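Side-chain contacts in transcription elongation factor SPT6 (Candida glabrata, PDB 3PJP), which binds the phosphorylated C-terminal repeat domain of RNA polymerase II through its tandem SH2 domain and probably acts as a histone H3-H4 chaperone during transcription elongation: residues E103-N107 and E108-A112; G113-K116 and E117-F121. One frame throughout, in Å; residues are numbered along the deposited sequence.

Contacts 1 and 2 follow one another along the chain, their centres about 14 Å apart, and together they carry it from helix 86-105 to the second of the two six-stranded sheets of this tandem SH2 fragment. Contact 1 turns the chain off the end of that helix into strand 110-111, an outermost strand of the sheet that includes 134-139 and 146-152. Contact 2 then starts helix 115-128, which lies in the beta-alpha-beta unit formed with strands 110-111 and 134-139. The two touch where Lys111 CB packs 3.7 Å from Val118 CG2; Lys111 also has Phe121 as a cation-pi partner, which ties strand and helix together side chain to side chain.

Contact 1: residues E103-N107 and E108-A112; sequences ELTSN and EKFKA
Phe110 and Thr105 lie side by side with their side chains pointing the same way, the ring being laid against the last part of helix 86-105. Thr105 CA sits over one face, 3.9 Å from the centroid of the Phe110 ring and 21° off its normal, a CH-pi contact displaced toward the rim near CG. Farther out, the methyl CG2 of Thr105 meets Phe110 CZ at 3.9 Å, so backbone and methyl of one residue line the length of the ring. Phe110 gains this position because its CG is anti to the backbone N, while Phe110 CB approaches Leu104 O at 3.4 Å. The hydroxyl of Thr105 is engaged by Arg30.

Between helix and ring, Asn107 opens a type I beta turn that ends at Phe110. Asn107 O accepts from Phe110 N at 2.9 Å, the donor standing well above the carbonyl plane. The side chain adds a second clasp: Asn107 OD1 takes Lys109 N at 3.1 Å, the donor N lying 29° out of the carbonyl plane. With CG anti to its own N (chi1 -162°), the amide folds forward over the start of the turn, an Asx turn in form. Lys109 CB passes alongside Asn107 OD1 at 3.6 Å.

Lys109, within the turn, and Lys111, just after it, are each joined to Phe137 of strand 134-139 by backbone hydrogen bonds. Phe110 reaches Leu139 of that strand and Phe147 of strand 146-152, while Leu104 and Asn107 touch Val181 at the start of helix 181-191.

Contact 2: residues G113-K116 and E117-F121; sequences GTKK and EVVKF
Val119 N donates to Lys115 O at 2.9 Å, and with the bond from Val118 N to Thr114 O at 3.0 Å it begins the regular ladder of helix 115-128. Ahead of these rungs the helix start is closed by side chains. Glu117 OE1 accepts a hydrogen bond from Thr114 N at 3.1 Å, the N-H reaching the oxygen on its anti side, 31° out of the carboxylate plane. In return, Glu117 N donates to Thr114 OG1 at 3.2 Å, with an angle of 159° at the hydrogen. These reciprocal bonds form a capping box, with Thr114 as the N-cap.

Torsions on both residues make the exchange possible. Thr114 OG1 stands between its backbone N and carbonyl carbon (chi1 63°), turned toward the first turn of the helix. Glu117 CG lies beside its own backbone N, anti to the carbonyl carbon, which sends the extended chain back toward the threonine, Glu117 CG passing 3.2 Å from Thr114 OG1. Gly113, with no side chain and a positive phi, lets its CA come as near to Glu117 OE1 as Thr114 N does.

Val118 and Val119 both pack on Ile150 of strand 146-152, seating this turn on the sheet. Chemically, the box gives the backbone N-H groups of Thr114 and Glu117 side-chain acceptors, and the negative carboxylate beside the helix N-terminus would be expected to interact favourably with the helix dipole.

Contact 1: residues E103-N107 and E108-A112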
# COMPACT_ATOMS: atom_id res chain seq x y z
N GLU A 103 1.77 6.22 -8.67
CA GLU A 103 1.82 7.66 -8.40
C GLU A 103 2.94 7.98 -7.42
O GLU A 103 3.74 8.90 -7.64
CB GLU A 103 0.48 8.19 -7.87
CG GLU A 103 0.38 9.71 -7.83
CD GLU A 103 -0.95 10.19 -7.30
OE1 GLU A 103 -1.98 9.53 -7.57
OE2 GLU A 103 -0.98 11.25 -6.63
N LEU A 104 3.01 7.23 -6.33
CA LEU A 104 4.06 7.48 -5.34
C LEU A 104 5.47 7.12 -5.82
O LEU A 104 6.39 7.93 -5.66
CB LEU A 104 3.73 6.84 -3.97
CG LEU A 104 4.65 7.21 -2.79
CD1 LEU A 104 4.85 8.72 -2.70
CD2 LEU A 104 4.09 6.68 -1.47
N THR A 105 5.66 5.96 -6.43
CA THR A 105 7.01 5.56 -6.85
C THR A 105 7.54 6.41 -8.01
O THR A 105 8.75 6.47 -8.23
CB THR A 105 7.12 4.05 -7.20
OG1 THR A 105 6.34 3.76 -8.37
CG2 THR A 105 6.64 3.21 -6.02
N SER A 106 6.64 7.05 -8.75
CA SER A 106 7.04 7.90 -9.86
C SER A 106 7.42 9.30 -9.40
O SER A 106 7.92 10.11 -10.18
CB SER A 106 5.91 8.00 -10.90
OG SER A 106 4.79 8.68 -10.37
N ASN A 107 7.19 9.58 -8.12
CA ASN A 107 7.42 10.93 -7.61
C ASN A 107 8.90 11.25 -7.47
O ASN A 107 9.71 10.37 -7.17
CB ASN A 107 6.72 11.13 -6.28
CG ASN A 107 6.57 12.60 -5.93
OD1 ASN A 107 7.40 13.16 -5.22
ND2 ASN A 107 5.53 13.23 -6.47
N GLU A 108 9.27 12.51 -7.70
CA GLU A 108 10.67 12.89 -7.63
C GLU A 108 11.27 12.68 -6.25
O GLU A 108 12.50 12.58 -6.10
CB GLU A 108 10.89 14.34 -8.08
CG GLU A 108 10.11 15.37 -7.29
CD GLU A 108 10.40 16.79 -7.74
OE1 GLU A 108 11.41 16.99 -8.45
OE2 GLU A 108 9.62 17.70 -7.38
N LYS A 109 10.42 12.62 -5.23
CA LYS A 109 10.91 12.40 -3.88
C LYS A 109 10.86 10.93 -3.45
O LYS A 109 11.12 10.61 -2.29
CB LYS A 109 10.17 13.29 -2.88
CG LYS A 109 10.42 14.77 -3.12
CD LYS A 109 10.00 15.61 -1.92
CE LYS A 109 10.15 17.10 -2.21
NZ LYS A 109 9.26 17.54 -3.34
N PHE A 110 10.55 10.03 -4.38
CA PHE A 110 10.62 8.62 -4.07
C PHE A 110 12.04 8.10 -4.27
O PHE A 110 12.66 8.32 -5.31
CB PHE A 110 9.66 7.78 -4.92
CG PHE A 110 9.78 6.31 -4.66
CD1 PHE A 110 9.15 5.73 -3.57
CD2 PHE A 110 10.60 5.52 -5.45
CE1 PHE A 110 9.29 4.38 -3.30
CE2 PHE A 110 10.74 4.16 -5.20
CZ PHE A 110 10.08 3.59 -4.12
N LYS A 111 12.56 7.42 -3.26
CA LYS A 111 13.89 6.83 -3.36
C LYS A 111 13.80 5.32 -3.42
O LYS A 111 13.12 4.69 -2.60
CB LYS A 111 14.76 7.23 -2.17
CG LYS A 111 15.24 8.66 -2.20
CD LYS A 111 16.11 8.93 -3.41
CE LYS A 111 16.74 10.31 -3.33
NZ LYS A 111 17.52 10.65 -4.55
N ALA A 112 14.46 4.74 -4.41
CA ALA A 112 14.60 3.31 -4.43
C ALA A 112 15.70 3.06 -3.42
O ALA A 112 16.54 3.93 -3.18
CB ALA A 112 14.99 2.82 -5.82

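Contact 2: residues G113-K116 and E117-F121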
# COMPACT_ATOMS: atom_id res chain seq x y z
N GLY A 113 15.70 1.89 -2.81
CA GLY A 113 16.72 1.62 -1.82
C GLY A 113 16.11 1.45 -0.45
O GLY A 113 14.94 1.78 -0.22
N THR A 114 16.92 0.94 0.46
CA THR A 114 16.44 0.49 1.76
C THR A 114 16.34 1.63 2.74
O THR A 114 16.82 2.74 2.48
CB THR A 114 17.43 -0.49 2.36
OG1 THR A 114 18.67 0.18 2.58
CG2 THR A 114 17.65 -1.68 1.42
N LYS A 115 15.74 1.36 3.89
CA LYS A 115 15.63 2.37 4.93
C LYS A 115 17.00 2.93 5.27
O LYS A 115 17.19 4.15 5.33
CB LYS A 115 14.97 1.80 6.20
CG LYS A 115 14.80 2.85 7.30
CD LYS A 115 13.73 2.46 8.31
CE LYS A 115 14.08 1.18 9.05
NZ LYS A 115 13.08 0.88 10.10
N LYS A 116 17.97 2.04 5.49
CA LYS A 116 19.31 2.48 5.85
C LYS A 116 19.93 3.36 4.78
O LYS A 116 20.59 4.35 5.09
CB LYS A 116 20.22 1.27 6.11
CG LYS A 116 19.97 0.57 7.44
CD LYS A 116 20.99 -0.54 7.66
CE LYS A 116 20.74 -1.26 8.98
NZ LYS A 116 21.64 -2.44 9.17
N GLU A 117 19.72 3.01 3.52
CA GLU A 117 20.26 3.78 2.41
C GLU A 117 19.66 5.19 2.37
O GLU A 117 20.37 6.17 2.16
CB GLU A 117 20.06 3.04 1.08
CG GLU A 117 20.94 1.80 0.97
CD GLU A 117 20.77 1.04 -0.33
OE1 GLU A 117 19.67 1.05 -0.89
OE2 GLU A 117 21.76 0.40 -0.78
N VAL A 118 18.36 5.28 2.60
CA VAL A 118 17.70 6.58 2.52
C VAL A 118 18.05 7.44 3.73
O VAL A 118 18.24 8.65 3.61
CB VAL A 118 16.17 6.44 2.32
CG1 VAL A 118 15.48 7.82 2.42
CG2 VAL A 118 15.87 5.79 0.99
N VAL A 119 18.17 6.82 4.90
CA VAL A 119 18.63 7.53 6.09
C VAL A 119 20.02 8.11 5.86
O VAL A 119 20.27 9.27 6.20
CB VAL A 119 18.66 6.63 7.34
CG1 VAL A 119 19.50 7.27 8.44
CG2 VAL A 119 17.24 6.36 7.82
N LYS A 120 20.92 7.33 5.27
CA LYS A 120 22.26 7.82 4.97
C LYS A 120 22.23 8.94 3.94
O LYS A 120 22.98 9.91 4.05
CB LYS A 120 23.18 6.68 4.51
CG LYS A 120 24.62 7.12 4.27
CD LYS A 120 25.52 5.93 3.94
CE LYS A 120 26.96 6.38 3.71
NZ LYS A 120 27.84 5.24 3.34
N PHE A 121 21.37 8.82 2.93
CA PHE A 121 21.27 9.87 1.93
C PHE A 121 20.86 11.19 2.58
O PHE A 121 21.37 12.26 2.24
CB PHE A 121 20.31 9.51 0.81
CG PHE A 121 20.33 10.48 -0.33
CD1 PHE A 121 21.12 10.25 -1.44
CD2 PHE A 121 19.57 11.64 -0.28
CE1 PHE A 121 21.15 11.16 -2.48
CE2 PHE A 121 19.60 12.55 -1.32
CZ PHE A 121 20.39 12.31 -2.42